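Local coordinates for protein peptide methionine sulfoxide reductase MsrA (Treponema denticola ATCC 35405, PDB 5FA9) that probably repairs oxidised proteins by reducing methionine sulfoxide to methionine with thioredoxin as reductant, joining an MsrA and an MsrB unit in one chain, at residues Y210-I213 against T214-K217; Q184-V187 against T188-A192; E136-H139 against Q140-Q144. The protein carries 2 engineered substitutions. One frame throughout, in Å; residues are numbered along the deposited sequence.

Interaction 1. Residues Y210-I213 against T214-K217; sequences YVDI and TTGK
The carboxylate of Asp212 presents one face to Thr214, whose N and OG1 both reach OD1 from that side. The backbone bond, Thr214 N to Asp212 OD1, is 3.0 Å and nearly straight at 167°; the hydroxyl bond, Thr214 OG1 to Asp212 OD1, is 2.9 Å. One oxygen is thus gripped twice, both donors standing well above the carboxylate plane. The other oxygen, OD2, accepts from a water at 2.7 Å, which also bonds Thr215 OG1, and is hydrogen-bonded to Ser261 OG. With CG anti to the Asp212 N (chi1 -167°), the carboxylate swings to the side of Thr214 N and OG1. The Thr214 N bond makes this an Asx turn, built into the hairpin between strands 208-212 and 218-221 of the MsrB unit. Its four-residue loop, 213-216, is of the 4:6 type: Asp212 N bonds Lys217 O at 2.8 Å, and Gly216 N closes an alpha-turn on Asp212 O at 2.7 Å. Thr215 N adds a weak bond to that oxygen. Gly216 takes the left-handed position (phi 91°). Beside it, Val211 CG1 packs 3.5 Å from Gly216 CA. The extended Lys217 chain brings NZ to hydrogen bonds with Gln242 O and Thr263 OG1 and a salt bridge to Glu165.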
ATOM      1  N   TYR B 210     -23.616   0.506  15.129  1.00 41.02           N
ATOM      2  CA  TYR B 210     -23.717  -0.097  16.450  1.00 33.30           C
ATOM      3  C   TYR B 210     -23.070   0.831  17.464  1.00 36.15           C
ATOM      4  O   TYR B 210     -21.898   1.192  17.343  1.00 36.75           O
ATOM      5  CB  TYR B 210     -23.072  -1.483  16.469  1.00 35.12           C
ATOM      6  CG  TYR B 210     -23.806  -2.486  15.608  1.00 41.51           C
ATOM      7  CD1 TYR B 210     -23.539  -2.593  14.249  1.00 39.06           C
ATOM      8  CD2 TYR B 210     -24.778  -3.315  16.152  1.00 39.72           C
ATOM      9  CE1 TYR B 210     -24.214  -3.503  13.459  1.00 39.67           C
ATOM     10  CE2 TYR B 210     -25.457  -4.228  15.371  1.00 36.30           C
ATOM     11  CZ  TYR B 210     -25.171  -4.318  14.025  1.00 39.85           C
ATOM     12  OH  TYR B 210     -25.845  -5.226  13.244  1.00 36.65           O
ATOM     13  N   VAL B 211     -23.852   1.213  18.464  1.00 37.62           N
ATOM     14  CA  VAL B 211     -23.455   2.248  19.403  1.00 34.98           C
ATOM     15  C   VAL B 211     -23.175   1.683  20.797  1.00 37.81           C
ATOM     16  O   VAL B 211     -23.733   0.653  21.180  1.00 32.87           O
ATOM     17  CB  VAL B 211     -24.563   3.340  19.459  1.00 38.41           C
ATOM     18  CG1 VAL B 211     -25.083   3.562  20.875  1.00 42.40           C
ATOM     19  CG2 VAL B 211     -24.080   4.633  18.824  1.00 43.45           C
ATOM     20  N   ASP B 212     -22.293   2.349  21.540  1.00 41.94           N
ATOM     21  CA  ASP B 212     -22.016   1.981  22.925  1.00 39.93           C
ATOM     22  C   ASP B 212     -23.293   2.105  23.748  1.00 46.82           C
ATOM     23  O   ASP B 212     -23.881   3.184  23.839  1.00 48.95           O
ATOM     24  CB  ASP B 212     -20.907   2.864  23.509  1.00 47.83           C
ATOM     25  CG  ASP B 212     -20.363   2.336  24.832  1.00 54.59           C
ATOM     26  OD1 ASP B 212     -21.060   1.551  25.510  1.00 46.80           O
ATOM     27  OD2 ASP B 212     -19.231   2.716  25.198  1.00 54.37           O
ATOM     28  N   ILE B 213     -23.712   1.001  24.355  1.00 43.28           N
ATOM     29  CA  ILE B 213     -24.964   0.963  25.100  1.00 45.53           C
ATOM     30  C   ILE B 213     -24.903   1.799  26.381  1.00 47.23           C
ATOM     31  O   ILE B 213     -25.932   2.086  26.993  1.00 50.56           O
ATOM     32  CB  ILE B 213     -25.353  -0.493  25.452  1.00 46.71           C
ATOM     33  CG1 ILE B 213     -26.853  -0.604  25.733  1.00 47.63           C
ATOM     34  CG2 ILE B 213     -24.517  -1.011  26.616  1.00 38.96           C
ATOM     35  CD1 ILE B 213     -27.396  -2.006  25.582  1.00 62.38           C
ATOM     36  N   THR B 214     -23.698   2.200  26.778  1.00 50.44           N
ATOM     37  CA  THR B 214     -23.523   2.963  28.010  1.00 54.46           C
ATOM     38  C   THR B 214     -23.301   4.458  27.777  1.00 52.13           C
ATOM     39  O   THR B 214     -23.559   5.269  28.664  1.00 60.96           O
ATOM     40  CB  THR B 214     -22.339   2.423  28.838  1.00 54.43           C
ATOM     41  OG1 THR B 214     -21.112   2.659  28.138  1.00 55.41           O
ATOM     42  CG2 THR B 214     -22.500   0.932  29.093  1.00 55.29           C
ATOM     43  N   THR B 215     -22.824   4.822  26.590  1.00 53.02           N
ATOM     44  CA  THR B 215     -22.489   6.219  26.313  1.00 50.51           C
ATOM     45  C   THR B 215     -23.190   6.770  25.075  1.00 45.62           C
ATOM     46  O   THR B 215     -23.419   7.975  24.971  1.00 50.57           O
ATOM     47  CB  THR B 215     -20.970   6.406  26.131  1.00 54.62           C
ATOM     48  OG1 THR B 215     -20.542   5.744  24.934  1.00 54.20           O
ATOM     49  CG2 THR B 215     -20.213   5.840  27.320  1.00 50.57           C
ATOM     50  N   GLY B 216     -23.528   5.892  24.138  1.00 43.49           N
ATOM     51  CA  GLY B 216     -24.190   6.314  22.918  1.00 47.14           C
ATOM     52  C   GLY B 216     -23.232   6.648  21.788  1.00 45.66           C
ATOM     53  O   GLY B 216     -23.655   7.091  20.721  1.00 51.42           O
ATOM     54  N   LYS B 217     -21.939   6.458  22.027  1.00 46.81           N
ATOM     55  CA  LYS B 217     -20.924   6.714  21.009  1.00 47.89           C
ATOM     56  C   LYS B 217     -20.821   5.555  20.018  1.00 40.92           C
ATOM     57  O   LYS B 217     -20.747   4.396  20.425  1.00 39.80           O
ATOM     58  CB  LYS B 217     -19.566   6.971  21.664  1.00 41.83           C
ATOM     59  CG  LYS B 217     -18.438   7.246  20.683  1.00 44.25           C
ATOM     60  CD  LYS B 217     -17.177   7.688  21.406  1.00 39.71           C
ATOM     61  CE  LYS B 217     -15.964   7.628  20.492  1.00 42.97           C
ATOM     62  NZ  LYS B 217     -14.715   8.010  21.208  1.00 49.66           N
TER
HETATM   63  O   HOH W   1     -18.030   4.874  24.014  1.00 44.54           O

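Interaction 2. Residues Q184-V187 against T188-A192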
ATOM      1  N   GLN B 184     -26.373  -6.796  30.288  1.00 49.10           N
ATOM      2  CA  GLN B 184     -25.741  -5.595  29.754  1.00 47.62           C
ATOM      3  C   GLN B 184     -24.737  -5.025  30.746  1.00 52.33           C
ATOM      4  O   GLN B 184     -23.645  -4.604  30.367  1.00 51.13           O
ATOM      5  CB  GLN B 184     -26.791  -4.541  29.407  1.00 53.75           C
ATOM      6  CG  GLN B 184     -27.737  -4.947  28.292  1.00 52.95           C
ATOM      7  CD  GLN B 184     -28.844  -3.937  28.075  1.00 55.24           C
ATOM      8  OE1 GLN B 184     -28.980  -2.977  28.833  1.00 55.74           O
ATOM      9  NE2 GLN B 184     -29.643  -4.148  27.037  1.00 82.33           N
ATOM     10  N   PHE B 185     -25.118  -5.012  32.019  1.00 53.69           N
ATOM     11  CA  PHE B 185     -24.239  -4.529  33.077  1.00 53.53           C
ATOM     12  C   PHE B 185     -23.060  -5.475  33.271  1.00 44.48           C
ATOM     13  O   PHE B 185     -21.920  -5.038  33.421  1.00 50.42           O
ATOM     14  CB  PHE B 185     -25.012  -4.367  34.388  1.00 53.67           C
ATOM     15  CG  PHE B 185     -24.193  -3.784  35.507  1.00 47.52           C
ATOM     16  CD1 PHE B 185     -24.074  -2.413  35.654  1.00 47.40           C
ATOM     17  CD2 PHE B 185     -23.549  -4.608  36.416  1.00 41.08           C
ATOM     18  CE1 PHE B 185     -23.323  -1.872  36.680  1.00 47.87           C
ATOM     19  CE2 PHE B 185     -22.797  -4.074  37.445  1.00 54.24           C
ATOM     20  CZ  PHE B 185     -22.684  -2.704  37.578  1.00 54.49           C
ATOM     21  N   SER B 186     -23.348  -6.773  33.272  1.00 47.55           N
ATOM     22  CA  SER B 186     -22.326  -7.795  33.466  1.00 52.99           C
ATOM     23  C   SER B 186     -21.244  -7.732  32.391  1.00 52.73           C
ATOM     24  O   SER B 186     -20.053  -7.759  32.698  1.00 46.18           O
ATOM     25  CB  SER B 186     -22.960  -9.186  33.484  1.00 52.29           C
ATOM     26  OG  SER B 186     -23.562  -9.455  34.739  1.00 65.65           O
ATOM     27  N   VAL B 187     -21.663  -7.652  31.134  1.00 48.67           N
ATOM     28  CA  VAL B 187     -20.725  -7.606  30.018  1.00 39.86           C
ATOM     29  C   VAL B 187     -19.867  -6.342  30.044  1.00 44.80           C
ATOM     30  O   VAL B 187     -18.641  -6.412  29.956  1.00 43.83           O
ATOM     31  CB  VAL B 187     -21.460  -7.689  28.664  1.00 45.77           C
ATOM     32  CG1 VAL B 187     -20.543  -7.261  27.529  1.00 41.19           C
ATOM     33  CG2 VAL B 187     -21.990  -9.098  28.430  1.00 33.47           C
ATOM     34  N   THR B 188     -20.515  -5.191  30.180  1.00 40.07           N
ATOM     35  CA  THR B 188     -19.830  -3.910  30.049  1.00 46.11           C
ATOM     36  C   THR B 188     -19.053  -3.498  31.298  1.00 48.94           C
ATOM     37  O   THR B 188     -17.986  -2.892  31.195  1.00 52.47           O
ATOM     38  CB  THR B 188     -20.825  -2.784  29.702  1.00 46.46           C
ATOM     39  OG1 THR B 188     -21.831  -2.702  30.719  1.00 51.27           O
ATOM     40  CG2 THR B 188     -21.488  -3.055  28.360  1.00 45.85           C
ATOM     41  N   GLN B 189     -19.581  -3.825  32.473  1.00 46.51           N
ATOM     42  CA  GLN B 189     -18.982  -3.355  33.721  1.00 49.94           C
ATOM     43  C   GLN B 189     -18.224  -4.443  34.480  1.00 46.87           C
ATOM     44  O   GLN B 189     -17.434  -4.143  35.374  1.00 49.68           O
ATOM     45  CB  GLN B 189     -20.058  -2.754  34.626  1.00 55.68           C
ATOM     46  CG  GLN B 189     -20.887  -1.665  33.965  1.00 50.98           C
ATOM     47  CD  GLN B 189     -20.032  -0.569  33.361  1.00 55.22           C
ATOM     48  OE1 GLN B 189     -19.226   0.057  34.048  1.00 49.37           O
ATOM     49  NE2 GLN B 189     -20.206  -0.332  32.065  1.00 53.72           N
ATOM     50  N   GLU B 190     -18.463  -5.703  34.127  1.00 43.94           N
ATOM     51  CA  GLU B 190     -17.821  -6.812  34.826  1.00 41.66           C
ATOM     52  C   GLU B 190     -17.078  -7.741  33.870  1.00 51.62           C
ATOM     53  O   GLU B 190     -16.714  -8.856  34.240  1.00 41.95           O
ATOM     54  CB  GLU B 190     -18.860  -7.608  35.622  1.00 40.24           C
ATOM     55  CG  GLU B 190     -19.613  -6.787  36.656  1.00 47.58           C
ATOM     56  CD  GLU B 190     -20.759  -7.553  37.286  1.00 44.83           C
ATOM     57  OE1 GLU B 190     -21.097  -8.642  36.776  1.00 50.89           O
ATOM     58  OE2 GLU B 190     -21.321  -7.069  38.290  1.00 49.71           O
ATOM     59  N   LYS B 191     -16.867  -7.270  32.642  1.00 51.45           N
ATOM     60  CA  LYS B 191     -16.129  -8.010  31.615  1.00 45.25           C
ATOM     61  C   LYS B 191     -16.697  -9.401  31.338  1.00 44.33           C
ATOM     62  O   LYS B 191     -15.965 -10.299  30.920  1.00 52.21           O
ATOM     63  CB  LYS B 191     -14.653  -8.145  32.003  1.00 45.84           C
ATOM     64  CG  LYS B 191     -13.972  -6.848  32.394  1.00 50.58           C
ATOM     65  CD  LYS B 191     -12.495  -7.084  32.665  1.00 52.28           C
ATOM     66  CE  LYS B 191     -11.921  -6.034  33.599  1.00 68.04           C
ATOM     67  NZ  LYS B 191     -10.627  -6.477  34.187  1.00 76.56           N
ATOM     68  N   ALA B 192     -17.993  -9.581  31.566  1.00 37.01           N
ATOM     69  CA  ALA B 192     -18.627 -10.869  31.309  1.00 34.08           C
ATOM     70  C   ALA B 192     -18.750 -11.124  29.812  1.00 47.29           C
ATOM     71  O   ALA B 192     -18.523 -10.230  28.997  1.00 53.40           O
ATOM     72  CB  ALA B 192     -19.991 -10.936  31.972  1.00 41.00           C
TER
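Thr188 meets Gln184 one helical turn earlier with two donors: its OG1 lies 2.7 Å from Gln184 O, and its N lies 3.2 Å from that same oxygen. The hydroxyl sits between the backbone N and carbonyl carbon of its own residue (chi1 58°), which folds it back onto the preceding turn. Thr188 OG1 is also an acceptor, taking Gln189 NE2 at 3.2 Å; OG1 lies close to the plane of the Gln189 amide, which helps to fix the rotation of that group. Nearer the backbone, Gln189 CB stands 3.9 Å from the centroid of the Phe185 ring, only 10° off the ring normal, a CH-pi contact, and CG follows over the CD1-CE1 side of the same face. Glu190 comes to this ring at its edge: OE2 approaches Phe185 CE2 at 3.4 Å, with carboxylate and ring planes nearly perpendicular. Its backbone N bonds to Ser186 O. Lys191 then leaves helical geometry with a positive phi of 56°, and its N is 3.3 Å from Val187 O. Ala192 turns back, its N reaching six residues to bond Ser186 O at 3.0 Å on the opposite face of that carbonyl from Glu190 N, while Ala192 CB packs 3.8 Å from Ser186 CB. A left-handed residue that breaks the helical run, followed by a backbone N that returns to a carbonyl of the last turn, marks a helix C-terminus, here near the C-terminal end of helix 182-190 in the MsrB unit.

Interaction 3. Residues E136-H139 against Q140-Q144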
ATOM      1  N   GLU B 136      11.493  18.387  -1.424  1.00 59.57           N
ATOM      2  CA  GLU B 136      12.824  18.123  -0.890  1.00 51.66           C
ATOM      3  C   GLU B 136      12.755  17.579   0.533  1.00 55.37           C
ATOM      4  O   GLU B 136      11.745  17.742   1.219  1.00 64.29           O
ATOM      5  CB  GLU B 136      13.675  19.396  -0.921  1.00 57.48           C
ATOM      6  CG  GLU B 136      13.811  20.037  -2.298  1.00 71.46           C
ATOM      7  CD  GLU B 136      12.665  20.979  -2.635  1.00 84.14           C
ATOM      8  OE1 GLU B 136      11.506  20.665  -2.293  1.00 67.36           O
ATOM      9  OE2 GLU B 136      12.927  22.038  -3.244  1.00 91.15           O
ATOM     10  N   ASP B 137      13.831  16.929   0.968  1.00 55.40           N
ATOM     11  CA  ASP B 137      13.906  16.355   2.310  1.00 58.05           C
ATOM     12  C   ASP B 137      13.723  17.421   3.386  1.00 55.62           C
ATOM     13  O   ASP B 137      13.297  17.126   4.502  1.00 56.02           O
ATOM     14  CB  ASP B 137      15.239  15.633   2.508  1.00 60.00           C
ATOM     15  CG  ASP B 137      15.390  14.432   1.596  1.00 79.68           C
ATOM     16  OD1 ASP B 137      14.541  13.518   1.670  1.00 88.82           O
ATOM     17  OD2 ASP B 137      16.357  14.401   0.806  1.00 88.72           O
ATOM     18  N   TYR B 138      14.062  18.658   3.036  1.00 54.75           N
ATOM     19  CA  TYR B 138      13.835  19.809   3.900  1.00 55.05           C
ATOM     20  C   TYR B 138      12.362  19.931   4.284  1.00 55.34           C
ATOM     21  O   TYR B 138      12.033  20.234   5.431  1.00 52.64           O
ATOM     22  CB  TYR B 138      14.313  21.088   3.207  1.00 49.46           C
ATOM     23  CG  TYR B 138      14.116  22.348   4.019  1.00 51.49           C
ATOM     24  CD1 TYR B 138      14.903  22.611   5.132  1.00 58.31           C
ATOM     25  CD2 TYR B 138      13.145  23.277   3.668  1.00 52.48           C
ATOM     26  CE1 TYR B 138      14.727  23.763   5.876  1.00 57.79           C
ATOM     27  CE2 TYR B 138      12.961  24.431   4.403  1.00 56.69           C
ATOM     28  CZ  TYR B 138      13.754  24.669   5.506  1.00 63.19           C
ATOM     29  OH  TYR B 138      13.575  25.817   6.242  1.00 55.47           O
ATOM     30  N   HIS B 139      11.482  19.690   3.316  1.00 54.55           N
ATOM     31  CA  HIS B 139      10.044  19.812   3.530  1.00 51.59           C
ATOM     32  C   HIS B 139       9.408  18.532   4.069  1.00 47.59           C
ATOM     33  O   HIS B 139       8.220  18.514   4.394  1.00 44.12           O
ATOM     34  CB  HIS B 139       9.351  20.217   2.228  1.00 40.49           C
ATOM     35  CG  HIS B 139       9.762  21.563   1.719  1.00 48.85           C
ATOM     36  ND1 HIS B 139       9.614  22.716   2.461  1.00 44.92           N
ATOM     37  CD2 HIS B 139      10.312  21.942   0.541  1.00 60.05           C
ATOM     38  CE1 HIS B 139      10.056  23.746   1.762  1.00 51.41           C
ATOM     39  NE2 HIS B 139      10.486  23.303   0.593  1.00 49.02           N
ATOM     40  N   GLN B 140      10.193  17.465   4.165  1.00 50.68           N
ATOM     41  CA  GLN B 140       9.683  16.187   4.652  1.00 44.67           C
ATOM     42  C   GLN B 140       9.779  16.105   6.171  1.00 49.79           C
ATOM     43  O   GLN B 140      10.871  16.204   6.734  1.00 51.83           O
ATOM     44  CB  GLN B 140      10.439  15.024   4.009  1.00 44.62           C
ATOM     45  CG  GLN B 140      10.347  14.993   2.491  1.00 48.18           C
ATOM     46  CD  GLN B 140       8.931  14.766   1.994  1.00 44.55           C
ATOM     47  OE1 GLN B 140       8.101  14.180   2.690  1.00 46.08           O
ATOM     48  NE2 GLN B 140       8.647  15.232   0.783  1.00 46.91           N
ATOM     49  N   ASP B 141       8.631  15.911   6.820  1.00 51.78           N
ATOM     50  CA  ASP B 141       8.529  15.960   8.277  1.00 55.41           C
ATOM     51  C   ASP B 141       9.149  17.247   8.810  1.00 50.61           C
ATOM     52  O   ASP B 141       9.965  17.226   9.732  1.00 52.84           O
ATOM     53  CB  ASP B 141       9.194  14.737   8.916  1.00 52.45           C
ATOM     54  CG  ASP B 141       8.290  13.519   8.917  1.00 67.56           C
ATOM     55  OD1 ASP B 141       7.053  13.697   8.911  1.00 78.15           O
ATOM     56  OD2 ASP B 141       8.814  12.386   8.925  1.00 77.42           O
ATOM     57  N   TYR B 142       8.750  18.363   8.207  1.00 43.22           N
ATOM     58  CA  TYR B 142       9.292  19.677   8.534  1.00 47.42           C
ATOM     59  C   TYR B 142       9.070  20.036  10.000  1.00 50.64           C
ATOM     60  O   TYR B 142       9.999  20.451  10.693  1.00 53.46           O
ATOM     61  CB  TYR B 142       8.664  20.740   7.628  1.00 46.37           C
ATOM     62  CG  TYR B 142       9.092  22.159   7.927  1.00 49.76           C
ATOM     63  CD1 TYR B 142      10.239  22.694   7.357  1.00 51.80           C
ATOM     64  CD2 TYR B 142       8.336  22.973   8.763  1.00 50.91           C
ATOM     65  CE1 TYR B 142      10.631  23.993   7.622  1.00 53.52           C
ATOM     66  CE2 TYR B 142       8.720  24.273   9.033  1.00 55.08           C
ATOM     67  CZ  TYR B 142       9.867  24.777   8.460  1.00 54.67           C
ATOM     68  OH  TYR B 142      10.252  26.072   8.726  1.00 61.55           O
ATOM     69  N   LEU B 143       7.837  19.871  10.468  1.00 50.06           N
ATOM     70  CA  LEU B 143       7.486  20.230  11.836  1.00 46.19           C
ATOM     71  C   LEU B 143       8.125  19.285  12.847  1.00 50.52           C
ATOM     72  O   LEU B 143       8.244  19.615  14.027  1.00 49.44           O
ATOM     73  CB  LEU B 143       5.968  20.244  12.014  1.00 45.06           C
ATOM     74  CG  LEU B 143       5.222  21.297  11.193  1.00 49.94           C
ATOM     75  CD1 LEU B 143       3.725  21.209  11.440  1.00 44.67           C
ATOM     76  CD2 LEU B 143       5.742  22.690  11.512  1.00 44.70           C
ATOM     77  N   GLN B 144       8.530  18.108  12.384  1.00 48.62           N
ATOM     78  CA  GLN B 144       9.222  17.157  13.244  1.00 49.41           C
ATOM     79  C   GLN B 144      10.676  17.579  13.428  1.00 53.06           C
ATOM     80  O   GLN B 144      11.226  17.490  14.525  1.00 49.26           O
ATOM     81  CB  GLN B 144       9.145  15.744  12.663  1.00 52.58           C
ATOM     82  CG  GLN B 144       9.200  14.641  13.709  1.00 64.39           C
ATOM     83  CD  GLN B 144       7.957  14.596  14.577  1.00 64.08           C
ATOM     84  OE1 GLN B 144       6.903  15.111  14.202  1.00 60.84           O
ATOM     85  NE2 GLN B 144       8.075  13.978  15.747  1.00 51.49           N
TER
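Tyr138 and Tyr142 form a T-shaped (edge-to-face) aromatic pair in the MsrA unit, on the turn between strand 132-134 and the short helix 142-145, beside the pocket that holds a bound dithiane-diol. Ring centroids are 5.6 Å apart and the planes meet at 75°, with the edge of Tyr142 directed at the face of Tyr138. The touching atom is Tyr142 CE1, 3.8 Å from Tyr138 CZ and 3.7 Å from Tyr138 OH. Both rings leave the backbone with CG anti to N (chi1 180° and 177°); the two side chains lie alongside each other and point the same way. Tyr138 O also lies at the edge of the Tyr142 ring, in its plane and 3.6 Å from CD1. Trp13 stacks on Tyr142, and its NE1 is hydrogen-bonded to His139 ND1, so Trp13 links this pair to the pocket residue His139, which touches the ligand. Next to the pair, Tyr138 CD2 lies 3.6 Å above the plane of the His139 imidazole, offset toward its rim, while Glu136 OE1 comes in plane to the edge of that ring. The backbone turn is held by His139 N bonding Glu136 O at 2.9 Å, and by a weak bond from Gln140 N to Asp137 O at 3.1 Å. Asp141, at the N-cap position of the helix, gives its backbone N to Glu16. Gln140, bent at its second torsion, brings CG to 3.3 Å from Glu136 O, and its NE2 donates to two backbone oxygens, Thr30 O on strand 25-33 and Ala135 O.

In the fold
From the N terminus, interaction 3 comes first, turning the chain between strand 132-134, at one edge of the MsrA mixed sheet, and helix 142-145. Interaction 2 follows in the MsrB unit, at the C-terminal part of helix 182-190, and interaction 1 then closes the hairpin between strands 208-212 and 218-221. All three are in series, so none nests in or crosses another. Interactions 1 and 2 touch, with centres about 14 Å apart: Ile213 CD1 packs 3.4 Å from Gln184 NE2, and Thr214 meets Thr188 and Gln189, laying the helix against the hairpin tip. Interaction 3 lies on the opposite side of the chain's centre from the other two; centre to centre, it is about 40 Å from interaction 1 and about 47 Å from interaction 2.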